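Side-chain contacts in dinoflagellate luciferase (Lingulodinium polyedrum, PDB 1VPR), which catalyses the oxygen-dependent oxidation of dinoflagellate luciferin, an open tetrapyrrole, with emission of blue light, this chain being the third of its three luciferase domains: residues Y60-H65 with A174-A179; P79-P84 with G283-M288; L106-F111 with A147-P152; F129-K134 with G245-G250; F264-M267 with C272-I275. One frame throughout, in Å; residues are numbered along the deposited sequence.

Contact 5 is the middle of a connected group in the lipocalin-like barrel. Its centre lies about 13 Å from the centres of contacts 3 and 4, and it touches both. Arg274 reaches over to Phe108 and to the carbonyl of Phe111 in contact 3; on the other strand, Trp265 and Met267 pair with Leu249 and Asn247 of contact 4. Contact 2 joins the same sheet through strand 285-294, next to strand 271-282, yet its centre is about 30 Å from that of contact 5. Contact 1 stands apart, a helix pair about 23 Å from contact 5, centre to centre.

Contact 1 (Y60-H65 with A174-A179); sequences YLLECH and AFIKEA
Ile176 reaches across from one helix to the other, meeting Leu62 with its CG2 branch and both Leu61 and His65 with the terminal CD1. Its CG2 branch lies against Leu62, 3.6 Å from Leu62 CG, and the two side chains slide past each other in opposite directions. The longer branch runs further in: Ile176 CD1 sits 3.9 Å from Leu61 CB and 4.0 Å from His65 CD2. It comes up to the imidazole at the edge, near the ring plane. This division of labour follows from the first torsion of Ile176, where CG1 stands anti to the carbonyl carbon (chi1 -64°) and CG2 anti to the backbone N, sending CG2 to Leu62 and CD1 to Leu61 and His65.

A second shell sets the histidine. His65 NE2 is hydrogen-bonded to Gln172 OE1, a residue at the start of the opposing helix, which limits how the imidazole can turn while its CD2 side rests on the isoleucine methyl. Ala173 packs against both Leu62 and His65, and Phe38 and Leu43 touch Leu61 from a loop.

Over these segments the helix axes come within 10.0 Å and run roughly antiparallel, at 153°. Here helix 57-65, from the luciferase helical bundle region, is packed on helix 172-181 of the catalytic region, an antiparallel helix pair joined through a largely aliphatic interface centred on Ile176.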
# COMPACT_ATOMS: atom_id res chain seq x y z
N TYR A 60 -1.27 8.86 17.37
CA TYR A 60 -2.25 7.80 17.16
C TYR A 60 -1.72 6.88 16.06
O TYR A 60 -1.77 5.65 16.17
CB TYR A 60 -3.58 8.41 16.73
CG TYR A 60 -4.62 7.37 16.34
CD1 TYR A 60 -5.21 6.54 17.30
CD2 TYR A 60 -5.04 7.25 15.01
CE1 TYR A 60 -6.20 5.61 16.93
CE2 TYR A 60 -6.02 6.33 14.63
CZ TYR A 60 -6.59 5.52 15.59
OH TYR A 60 -7.56 4.61 15.21
N LEU A 61 -1.22 7.48 14.99
CA LEU A 61 -0.67 6.71 13.88
C LEU A 61 0.49 5.84 14.36
O LEU A 61 0.63 4.69 13.95
CB LEU A 61 -0.20 7.65 12.76
CG LEU A 61 -1.29 8.45 12.04
CD1 LEU A 61 -0.65 9.18 10.87
CD2 LEU A 61 -2.41 7.52 11.58
N LEU A 62 1.34 6.38 15.23
CA LEU A 62 2.46 5.59 15.73
C LEU A 62 1.96 4.34 16.41
O LEU A 62 2.52 3.25 16.21
CB LEU A 62 3.32 6.38 16.71
CG LEU A 62 4.46 7.19 16.11
CD1 LEU A 62 5.31 7.74 17.25
CD2 LEU A 62 5.32 6.31 15.20
N GLU A 63 0.91 4.47 17.21
CA GLU A 63 0.39 3.30 17.88
C GLU A 63 -0.28 2.36 16.88
O GLU A 63 -0.22 1.15 17.03
CB GLU A 63 -0.59 3.70 18.97
CG GLU A 63 -1.01 2.55 19.86
CD GLU A 63 -1.91 3.01 20.99
OE1 GLU A 63 -3.14 2.82 20.91
OE2 GLU A 63 -1.37 3.60 21.95
N CYS A 64 -0.91 2.91 15.84
CA CYS A 64 -1.56 2.04 14.86
C CYS A 64 -0.54 1.26 14.05
O CYS A 64 -0.88 0.22 13.47
CB CYS A 64 -2.46 2.84 13.92
SG CYS A 64 -4.00 3.41 14.69
N HIS A 65 0.69 1.75 14.00
CA HIS A 65 1.74 1.06 13.25
C HIS A 65 2.06 -0.29 13.88
O HIS A 65 2.44 -1.24 13.18
CB HIS A 65 2.98 1.95 13.15
CG HIS A 65 3.06 2.70 11.86
ND1 HIS A 65 3.14 2.06 10.64
CD2 HIS A 65 2.93 4.03 11.59
CE1 HIS A 65 3.04 2.96 9.67
NE2 HIS A 65 2.92 4.16 10.22
N ALA A 174 9.33 5.67 11.46
CA ALA A 174 10.60 6.37 11.63
C ALA A 174 10.43 7.85 11.26
O ALA A 174 10.97 8.72 11.95
CB ALA A 174 11.69 5.72 10.77
N PHE A 175 9.67 8.13 10.19
CA PHE A 175 9.45 9.51 9.77
C PHE A 175 8.54 10.25 10.75
O PHE A 175 8.76 11.43 11.03
CB PHE A 175 8.84 9.56 8.36
CG PHE A 175 9.82 9.23 7.29
CD1 PHE A 175 10.66 10.21 6.77
CD2 PHE A 175 9.97 7.91 6.86
CE1 PHE A 175 11.64 9.88 5.85
CE2 PHE A 175 10.94 7.57 5.94
CZ PHE A 175 11.79 8.55 5.43
N ILE A 176 7.54 9.55 11.27
CA ILE A 176 6.64 10.14 12.24
C ILE A 176 7.40 10.48 13.53
O ILE A 176 7.23 11.56 14.08
CB ILE A 176 5.47 9.19 12.59
CG1 ILE A 176 4.63 8.95 11.34
CG2 ILE A 176 4.59 9.81 13.68
CD1 ILE A 176 3.46 8.00 11.55
N LYS A 177 8.24 9.56 14.00
CA LYS A 177 9.01 9.81 15.22
C LYS A 177 9.90 11.06 15.04
O LYS A 177 10.14 11.80 15.99
CB LYS A 177 9.86 8.59 15.57
N GLU A 178 10.38 11.28 13.83
CA GLU A 178 11.19 12.46 13.54
C GLU A 178 10.34 13.72 13.69
O GLU A 178 10.76 14.70 14.29
CB GLU A 178 11.74 12.38 12.12
CG GLU A 178 13.03 11.64 12.04
CD GLU A 178 14.16 12.41 12.70
OE1 GLU A 178 15.25 11.83 12.86
OE2 GLU A 178 13.96 13.59 13.04
N ALA A 179 9.13 13.68 13.13
CA ALA A 179 8.19 14.79 13.21
C ALA A 179 7.80 15.06 14.66
O ALA A 179 7.73 16.21 15.08
CB ALA A 179 6.94 14.49 12.39

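Contact 2 (P79-P84 with G283-M288); sequences PLCEDP and GPYTFM
Tyr285 OH holds a water at 2.7 Å, and the same water accepts the backbone N-H of Asp83, its oxygen 3.1 Å from Asp83 N. The phenol is thereby tied to the loop by a single-water bridge. Further back along the ring, Leu80 O lies in the ring plane at the edge, 3.4 Å from Tyr285 CE1, where a carbonyl oxygen meets the slightly positive aromatic hydrogens.

Cys81 comes in obliquely. Its CB is 3.7 Å from Tyr285 CE1, and its SG stands 4.2 Å from the ring centroid, 29° off the normal, a sulfur-aromatic contact. With SG anti to the backbone N (chi1 178°), the thiol is carried on from CB toward the phenol end of the ring. On the opposite side of the ring Pro284 CG sits 3.7 Å above the plane, over its centre, so the tyrosine is held between its own preceding proline and the cysteine.

In the fold, this is where strand 285-294 of the lipocalin-like barrel leaves the tight turn that follows strand 271-282, and where the chain passes the barrel on its way into helix 87-100. That helix also packs on the tyrosine, through Val89 and Met92. The loop has its own grip on the sheet: Leu80 forms a backbone hydrogen bond with Val306 of strand 297-307, while Pro84 rests on Val304 and Ile166.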
# COMPACT_ATOMS: atom_id res chain seq x y z
N PRO A 79 10.57 -17.86 11.52
CA PRO A 79 11.53 -18.93 11.25
C PRO A 79 12.62 -18.65 10.23
O PRO A 79 13.72 -19.21 10.34
CB PRO A 79 10.65 -20.11 10.88
CG PRO A 79 9.41 -19.49 10.39
CD PRO A 79 9.19 -18.32 11.30
N LEU A 80 12.33 -17.81 9.24
CA LEU A 80 13.35 -17.51 8.23
C LEU A 80 14.28 -16.39 8.65
O LEU A 80 15.32 -16.20 8.04
CB LEU A 80 12.68 -17.14 6.91
CG LEU A 80 11.76 -18.18 6.27
CD1 LEU A 80 11.05 -17.51 5.06
CD2 LEU A 80 12.55 -19.42 5.86
N CYS A 81 13.90 -15.64 9.68
CA CYS A 81 14.73 -14.54 10.16
C CYS A 81 14.18 -14.16 11.53
O CYS A 81 13.21 -13.41 11.65
CB CYS A 81 14.63 -13.33 9.23
SG CYS A 81 15.61 -11.90 9.81
N GLU A 82 14.82 -14.70 12.56
CA GLU A 82 14.38 -14.48 13.93
C GLU A 82 14.74 -13.11 14.48
O GLU A 82 14.13 -12.66 15.46
CB GLU A 82 14.97 -15.55 14.85
CG GLU A 82 14.64 -17.00 14.47
CD GLU A 82 13.23 -17.42 14.88
OE1 GLU A 82 12.87 -18.60 14.63
OE2 GLU A 82 12.48 -16.58 15.44
N ASP A 83 15.71 -12.45 13.86
CA ASP A 83 16.16 -11.15 14.33
C ASP A 83 16.15 -10.10 13.21
O ASP A 83 17.20 -9.59 12.82
CB ASP A 83 17.58 -11.30 14.88
CG ASP A 83 18.02 -10.11 15.69
OD1 ASP A 83 19.24 -10.01 15.94
OD2 ASP A 83 17.17 -9.27 16.08
N PRO A 84 14.96 -9.77 12.68
CA PRO A 84 14.88 -8.77 11.60
C PRO A 84 15.43 -7.38 11.94
O PRO A 84 15.91 -6.67 11.05
CB PRO A 84 13.37 -8.73 11.27
CG PRO A 84 12.71 -9.14 12.59
CD PRO A 84 13.62 -10.27 13.05
N GLY A 283 22.74 -13.04 1.38
CA GLY A 283 23.18 -13.91 2.45
C GLY A 283 22.19 -15.05 2.59
O GLY A 283 21.72 -15.59 1.58
N PRO A 284 21.80 -15.42 3.83
CA PRO A 284 20.86 -16.51 4.08
C PRO A 284 19.40 -16.09 4.06
O PRO A 284 18.52 -16.90 4.36
CB PRO A 284 21.26 -16.95 5.48
CG PRO A 284 21.41 -15.57 6.14
CD PRO A 284 22.25 -14.81 5.10
N TYR A 285 19.15 -14.83 3.69
CA TYR A 285 17.79 -14.25 3.68
C TYR A 285 17.22 -13.88 2.34
O TYR A 285 17.92 -13.85 1.33
CB TYR A 285 17.75 -12.96 4.51
CG TYR A 285 18.22 -13.13 5.92
CD1 TYR A 285 17.59 -14.04 6.77
CD2 TYR A 285 19.29 -12.38 6.42
CE1 TYR A 285 18.02 -14.21 8.09
CE2 TYR A 285 19.73 -12.54 7.76
CZ TYR A 285 19.08 -13.46 8.57
OH TYR A 285 19.50 -13.67 9.87
N THR A 286 15.92 -13.56 2.35
CA THR A 286 15.25 -13.09 1.16
C THR A 286 14.76 -11.68 1.49
O THR A 286 14.14 -11.47 2.53
CB THR A 286 14.04 -13.98 0.76
OG1 THR A 286 14.50 -15.30 0.43
CG2 THR A 286 13.31 -13.38 -0.46
N PHE A 287 15.06 -10.72 0.63
CA PHE A 287 14.63 -9.36 0.85
C PHE A 287 13.67 -8.93 -0.24
O PHE A 287 13.60 -9.53 -1.31
CB PHE A 287 15.82 -8.38 0.85
CG PHE A 287 16.61 -8.36 2.13
CD1 PHE A 287 17.47 -9.41 2.46
CD2 PHE A 287 16.50 -7.28 3.00
CE1 PHE A 287 18.20 -9.37 3.63
CE2 PHE A 287 17.24 -7.24 4.17
CZ PHE A 287 18.09 -8.29 4.49
N MSE A 288 12.92 -7.87 0.04
CA MSE A 288 12.02 -7.31 -0.94
C MSE A 288 12.31 -5.83 -0.98
O MSE A 288 12.36 -5.18 0.07
CB MSE A 288 10.54 -7.52 -0.55
CG MSE A 288 9.62 -6.66 -1.42
SE MSE A 288 7.72 -6.95 -1.10
CE MSE A 288 7.54 -8.46 -2.16
O HOH W 1 17.93 -13.81 12.10

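Contact 3 (L106-F111 with A147-P152); sequences LCFNNF and AGLPEP
The Phe108 ring is approached from both faces and along its rim. Ala147 O lies in its plane at the edge, 3.3 Å from Phe108 CD2. Above one face, displaced toward the rim, sits a water 4.2 Å from the plane; over the opposite face is the guanidinium of Arg274, in a cation-pi contact. The backbone of the loop passes obliquely, with Leu149 N 3.8 Å from Phe108 CE2. Leu149 then lies alongside the ring, pointing the same way, and its CD1 touches Phe108 CZ at 3.8 Å. In Leu149, CG stands anti to the backbone N (chi1 -178°), which carries the isobutyl group along the ring.

The water does more than sit over the ring. It accepts from Phe108 N at 2.8 Å and donates to Gly148 O at 3.0 Å, linking the two backbones and satisfying a polar group on each.

From Phe108 to Phe111 every residue has positive phi and psi, so this short turn winds left-handed; Asn110 N and Phe111 N still bond to Leu106 O and Cys107 O, four residues back. The turn lies on the outside of the barrel sheet. Phe108 and Leu149 share Ile261 of strand 259-266 beneath them, Leu149 also reaches Phe263, and Leu106 and Phe111 rest on Ile298 of strand 297-307 and on residues of strand 285-294.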
# COMPACT_ATOMS: atom_id res chain seq x y z
N LEU A 106 15.65 -0.62 -12.85
CA LEU A 106 14.30 -0.27 -12.40
C LEU A 106 13.27 -0.20 -13.51
O LEU A 106 13.59 0.08 -14.66
CB LEU A 106 14.32 1.06 -11.66
CG LEU A 106 15.00 0.97 -10.32
CD1 LEU A 106 15.24 2.38 -9.83
CD2 LEU A 106 14.13 0.19 -9.34
N CYS A 107 12.02 -0.47 -13.12
CA CYS A 107 10.87 -0.47 -14.02
C CYS A 107 10.71 0.86 -14.72
O CYS A 107 11.30 1.86 -14.33
CB CYS A 107 9.59 -0.78 -13.23
SG CYS A 107 9.32 0.40 -11.85
N PHE A 108 9.88 0.85 -15.76
CA PHE A 108 9.57 2.04 -16.57
C PHE A 108 10.85 2.68 -17.12
O PHE A 108 10.91 3.90 -17.28
CB PHE A 108 8.79 3.07 -15.74
CG PHE A 108 7.36 2.66 -15.43
CD1 PHE A 108 7.04 2.08 -14.21
CD2 PHE A 108 6.35 2.86 -16.38
CE1 PHE A 108 5.72 1.69 -13.92
CE2 PHE A 108 5.02 2.47 -16.10
CZ PHE A 108 4.72 1.89 -14.86
N ASN A 109 11.84 1.85 -17.41
CA ASN A 109 13.13 2.33 -17.92
C ASN A 109 13.72 3.31 -16.91
O ASN A 109 14.13 4.41 -17.26
CB ASN A 109 12.96 3.01 -19.28
CG ASN A 109 12.68 2.00 -20.37
OD1 ASN A 109 13.40 1.00 -20.49
ND2 ASN A 109 11.64 2.25 -21.17
N ASN A 110 13.76 2.87 -15.65
CA ASN A 110 14.26 3.66 -14.54
C ASN A 110 13.44 4.91 -14.39
O ASN A 110 13.96 6.00 -14.12
CB ASN A 110 15.71 4.03 -14.75
CG ASN A 110 16.60 2.84 -14.69
OD1 ASN A 110 16.62 2.11 -13.69
ND2 ASN A 110 17.35 2.61 -15.77
N PHE A 111 12.13 4.72 -14.55
CA PHE A 111 11.16 5.78 -14.44
C PHE A 111 11.33 6.90 -15.47
O PHE A 111 10.74 7.98 -15.32
CB PHE A 111 11.19 6.34 -13.01
CG PHE A 111 10.87 5.30 -11.96
CD1 PHE A 111 11.83 4.88 -11.05
CD2 PHE A 111 9.59 4.77 -11.86
CE1 PHE A 111 11.52 3.95 -10.04
CE2 PHE A 111 9.26 3.83 -10.85
CZ PHE A 111 10.24 3.43 -9.94
N ALA A 147 2.63 4.74 -19.85
CA ALA A 147 3.51 4.23 -20.91
C ALA A 147 4.63 3.38 -20.32
O ALA A 147 5.22 3.75 -19.30
CB ALA A 147 4.14 5.42 -21.68
N GLY A 148 4.93 2.24 -20.95
CA GLY A 148 6.00 1.38 -20.45
C GLY A 148 5.56 0.31 -19.46
O GLY A 148 6.38 -0.49 -19.01
N LEU A 149 4.28 0.28 -19.10
CA LEU A 149 3.83 -0.75 -18.18
C LEU A 149 3.72 -2.06 -18.95
O LEU A 149 3.09 -2.12 -20.00
CB LEU A 149 2.45 -0.40 -17.59
CG LEU A 149 1.90 -1.41 -16.57
CD1 LEU A 149 2.73 -1.35 -15.29
CD2 LEU A 149 0.43 -1.10 -16.28
N PRO A 150 4.34 -3.14 -18.44
CA PRO A 150 4.23 -4.40 -19.16
C PRO A 150 2.80 -4.90 -19.15
O PRO A 150 2.03 -4.58 -18.24
CB PRO A 150 5.16 -5.33 -18.38
CG PRO A 150 5.15 -4.74 -16.97
CD PRO A 150 5.22 -3.26 -17.27
N GLU A 151 2.43 -5.66 -20.18
CA GLU A 151 1.08 -6.21 -20.27
C GLU A 151 1.03 -7.44 -19.40
O GLU A 151 2.07 -8.03 -19.08
CB GLU A 151 0.74 -6.55 -21.73
CG GLU A 151 0.70 -5.29 -22.58
CD GLU A 151 0.37 -5.55 -24.04
OE1 GLU A 151 0.48 -6.71 -24.48
OE2 GLU A 151 0.01 -4.59 -24.74
N PRO A 152 -0.17 -7.85 -18.98
CA PRO A 152 -0.27 -9.04 -18.13
C PRO A 152 -0.29 -10.34 -18.93
O PRO A 152 -0.40 -10.33 -20.15
CB PRO A 152 -1.57 -8.80 -17.38
CG PRO A 152 -2.43 -8.15 -18.44
CD PRO A 152 -1.48 -7.19 -19.14
O HOH W 2 8.23 -1.22 -16.81

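Contact 4 (F129-K134 with G245-G250); sequences FDYGDK and GGNLLG
Tyr131 sits in a type I beta turn running from Asp130 to Asp133 and faces the start of a barrel strand, its CA 7.8 Å from the CA of Asn247. The amide of Asn247 stacks on the phenol ring, the two planes only 22° apart, with Asn247 CG 3.5 Å from Tyr131 CD1. Asn247 CB follows over the same face in a CH-pi contact, 4.0 Å from the ring centroid and 14° off the normal. Leu249 meets the ring at its edge instead, Leu249 CD1 lying 4.3 Å from Tyr131 CE2. The opposite face is taken by Phe129, whose CD1 stands 3.6 Å above the plane over the ring centre, so the tyrosine is sandwiched between its own loop and the strand.

Both polar atoms of the amide have hydrogen-bond partners outside the contact; Asn247 OD1 bonds to Tyr239 OH on the neighbouring strand, which should limit how far the amide can turn. The loop is tied elsewhere by salt bridges, Asp130 to Arg352 and, just past the turn, Lys134 to Asp345 and Asp347. What results is an amide-aromatic stack that fastens a long connecting loop to the outer side of the calycin barrel wall, at strand 247-253.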
# COMPACT_ATOMS: atom_id res chain seq x y z
N PHE A 129 -16.31 12.41 -5.38
CA PHE A 129 -16.86 11.23 -6.04
C PHE A 129 -17.03 10.08 -5.04
O PHE A 129 -16.29 10.01 -4.06
CB PHE A 129 -15.91 10.82 -7.17
CG PHE A 129 -16.31 9.56 -7.89
CD1 PHE A 129 -15.52 8.41 -7.80
CD2 PHE A 129 -17.43 9.53 -8.72
CE1 PHE A 129 -15.84 7.25 -8.54
CE2 PHE A 129 -17.76 8.39 -9.46
CZ PHE A 129 -16.96 7.25 -9.36
N ASP A 130 -18.01 9.21 -5.26
CA ASP A 130 -18.24 8.05 -4.38
C ASP A 130 -17.37 6.92 -4.90
O ASP A 130 -17.82 6.12 -5.74
CB ASP A 130 -19.71 7.60 -4.41
CG ASP A 130 -19.99 6.44 -3.46
OD1 ASP A 130 -21.18 6.09 -3.32
OD2 ASP A 130 -19.04 5.87 -2.86
N TYR A 131 -16.13 6.85 -4.41
CA TYR A 131 -15.21 5.81 -4.86
C TYR A 131 -15.66 4.40 -4.52
O TYR A 131 -15.21 3.45 -5.15
CB TYR A 131 -13.79 6.04 -4.32
CG TYR A 131 -13.10 7.21 -4.98
CD1 TYR A 131 -13.14 8.48 -4.40
CD2 TYR A 131 -12.48 7.06 -6.23
CE1 TYR A 131 -12.58 9.58 -5.06
CE2 TYR A 131 -11.91 8.15 -6.90
CZ TYR A 131 -11.97 9.41 -6.31
OH TYR A 131 -11.48 10.50 -6.98
N GLY A 132 -16.54 4.27 -3.52
CA GLY A 132 -17.05 2.96 -3.12
C GLY A 132 -18.17 2.39 -3.99
O GLY A 132 -18.60 1.26 -3.80
N ASP A 133 -18.66 3.16 -4.96
CA ASP A 133 -19.75 2.70 -5.82
C ASP A 133 -19.19 2.08 -7.09
O ASP A 133 -18.77 2.80 -8.02
CB ASP A 133 -20.67 3.89 -6.16
CG ASP A 133 -21.97 3.47 -6.86
OD1 ASP A 133 -22.05 2.36 -7.46
OD2 ASP A 133 -22.92 4.29 -6.81
N LYS A 134 -19.20 0.75 -7.15
CA LYS A 134 -18.64 0.03 -8.29
C LYS A 134 -19.38 0.26 -9.59
O LYS A 134 -18.83 0.00 -10.66
CB LYS A 134 -18.57 -1.48 -7.98
CG LYS A 134 -17.64 -1.82 -6.79
CD LYS A 134 -17.84 -3.27 -6.30
CE LYS A 134 -17.53 -4.27 -7.41
NZ LYS A 134 -16.08 -4.31 -7.71
N GLY A 245 -7.18 10.28 3.95
CA GLY A 245 -8.33 10.83 3.28
C GLY A 245 -8.12 10.75 1.78
O GLY A 245 -9.05 10.97 1.00
N GLY A 246 -6.90 10.41 1.37
CA GLY A 246 -6.60 10.31 -0.05
C GLY A 246 -7.27 9.11 -0.67
O GLY A 246 -7.74 8.21 0.05
N ASN A 247 -7.36 9.09 -2.00
CA ASN A 247 -7.99 7.96 -2.70
C ASN A 247 -7.08 7.53 -3.85
O ASN A 247 -6.67 8.37 -4.66
CB ASN A 247 -9.36 8.34 -3.27
CG ASN A 247 -10.39 8.67 -2.19
OD1 ASN A 247 -10.88 7.79 -1.48
ND2 ASN A 247 -10.70 9.95 -2.06
N LEU A 248 -6.75 6.24 -3.91
CA LEU A 248 -5.90 5.75 -4.99
C LEU A 248 -6.61 4.69 -5.79
O LEU A 248 -7.37 3.89 -5.25
CB LEU A 248 -4.61 5.10 -4.45
CG LEU A 248 -3.75 5.77 -3.39
CD1 LEU A 248 -2.58 4.88 -3.00
CD2 LEU A 248 -3.24 7.11 -3.93
N LEU A 249 -6.37 4.71 -7.10
CA LEU A 249 -6.87 3.68 -8.00
C LEU A 249 -5.58 3.18 -8.65
O LEU A 249 -4.90 3.92 -9.35
CB LEU A 249 -7.84 4.26 -9.04
CG LEU A 249 -9.25 4.48 -8.50
CD1 LEU A 249 -10.07 5.23 -9.52
CD2 LEU A 249 -9.91 3.16 -8.18
N GLY A 250 -5.22 1.92 -8.39
CA GLY A 250 -3.97 1.43 -8.94
C GLY A 250 -4.05 0.02 -9.45
O GLY A 250 -5.09 -0.62 -9.36

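Contact 5 (F264-M267 with C272-I275); sequences FWEM and CFRI
Trp265 and Cys272 meet face-on: Cys272 CB lies 3.6 Å from the centroid of the tryptophan six-membered ring, only 6° off the normal, in a CH-pi contact. Cys272 SG, turned anti to its own backbone N (chi1 -177°), continues across the same face toward Trp265 CE2, 4.2 Å from that centroid, and makes a sulfur-aromatic contact. At its rim the indole is also held by NE1, hydrogen-bonded to Pro144 O.

The other side of the sheet is arranged edge-on. Glu266 runs out extended and crosses Phe273, the carboxylate plane 75° from the ring, with Glu266 OE1 in the ring plane at its edge, 3.6 Å from Phe273 CE1. Phe264 meets Ile275 along its rim, where Phe264 CE1 is 3.8 Å from Ile275 CG2.

Two backbone bonds set this register: Phe264 N to Phe273 O and Phe273 N to Phe264 O, each 2.8 Å, make a hydrogen-bonded antiparallel pair, while Trp265 and Cys272 form the non-hydrogen-bonded pair next to it, in the hairpin of strands 259-266 and 271-282.

Buried as it is, the Glu266 carboxylate has several partners: a hydrogen bond to Ser269 and a salt bridge to Arg271 at OE1, and a hydrogen bond to His199 at OE2. An in-plane oxygen beside the weakly positive rim of Phe273 is probably a mildly favourable addition, and those three bonds should hold the carboxylate in this orientation.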
# COMPACT_ATOMS: atom_id res chain seq x y z
N PHE A 264 -0.07 3.80 -9.18
CA PHE A 264 -1.23 4.20 -8.40
C PHE A 264 -1.54 5.64 -8.71
O PHE A 264 -0.66 6.49 -8.60
CB PHE A 264 -0.99 4.07 -6.89
CG PHE A 264 -0.88 2.67 -6.41
CD1 PHE A 264 0.32 1.99 -6.49
CD2 PHE A 264 -2.01 1.99 -5.98
CE1 PHE A 264 0.40 0.64 -6.16
CE2 PHE A 264 -1.94 0.65 -5.64
CZ PHE A 264 -0.74 -0.03 -5.73
N TRP A 265 -2.78 5.91 -9.09
CA TRP A 265 -3.23 7.27 -9.38
C TRP A 265 -3.74 7.85 -8.08
O TRP A 265 -4.70 7.34 -7.51
CB TRP A 265 -4.38 7.27 -10.38
CG TRP A 265 -3.95 7.16 -11.81
CD1 TRP A 265 -4.00 6.05 -12.60
CD2 TRP A 265 -3.41 8.22 -12.62
NE1 TRP A 265 -3.52 6.34 -13.86
CE2 TRP A 265 -3.15 7.67 -13.90
CE3 TRP A 265 -3.11 9.57 -12.39
CZ2 TRP A 265 -2.62 8.43 -14.95
CZ3 TRP A 265 -2.58 10.33 -13.45
CH2 TRP A 265 -2.34 9.75 -14.70
N GLU A 266 -3.11 8.92 -7.62
CA GLU A 266 -3.52 9.61 -6.39
C GLU A 266 -4.50 10.66 -6.91
O GLU A 266 -4.10 11.70 -7.45
CB GLU A 266 -2.30 10.26 -5.73
CG GLU A 266 -2.57 11.00 -4.43
CD GLU A 266 -1.30 11.62 -3.87
OE1 GLU A 266 -0.79 12.58 -4.51
OE2 GLU A 266 -0.80 11.14 -2.82
N MSE A 267 -5.79 10.36 -6.75
CA MSE A 267 -6.84 11.19 -7.30
C MSE A 267 -6.90 12.65 -6.87
O MSE A 267 -7.24 13.51 -7.67
CB MSE A 267 -8.20 10.52 -7.06
CG MSE A 267 -8.32 9.10 -7.65
SE MSE A 267 -7.85 9.05 -9.52
CE MSE A 267 -8.98 10.52 -10.12
N CYS A 272 0.47 10.25 -10.96
CA CYS A 272 0.55 8.80 -11.18
C CYS A 272 1.87 8.32 -10.56
O CYS A 272 2.94 8.59 -11.11
CB CYS A 272 0.55 8.48 -12.69
SG CYS A 272 0.56 6.70 -13.12
N PHE A 273 1.80 7.64 -9.42
CA PHE A 273 3.00 7.11 -8.77
C PHE A 273 3.31 5.79 -9.46
O PHE A 273 2.43 4.95 -9.65
CB PHE A 273 2.77 6.83 -7.27
CG PHE A 273 2.70 8.07 -6.42
CD1 PHE A 273 1.56 8.86 -6.42
CD2 PHE A 273 3.77 8.44 -5.61
CE1 PHE A 273 1.47 10.00 -5.63
CE2 PHE A 273 3.71 9.58 -4.81
CZ PHE A 273 2.55 10.37 -4.82
N ARG A 274 4.56 5.59 -9.83
CA ARG A 274 4.90 4.35 -10.50
C ARG A 274 5.73 3.56 -9.53
O ARG A 274 6.49 4.12 -8.75
CB ARG A 274 5.60 4.66 -11.82
CG ARG A 274 4.61 5.21 -12.85
CD ARG A 274 5.31 5.65 -14.15
NE ARG A 274 6.27 6.70 -13.85
CZ ARG A 274 7.18 7.13 -14.71
NH1 ARG A 274 7.24 6.59 -15.93
NH2 ARG A 274 8.05 8.07 -14.34
N ILE A 275 5.60 2.24 -9.56
CA ILE A 275 6.24 1.44 -8.52
C ILE A 275 6.60 0.02 -8.90
O ILE A 275 6.01 -0.55 -9.82
CB ILE A 275 5.27 1.44 -7.30
CG1 ILE A 275 5.81 0.62 -6.12
CG2 ILE A 275 3.89 0.86 -7.74
CD1 ILE A 275 4.85 0.68 -4.93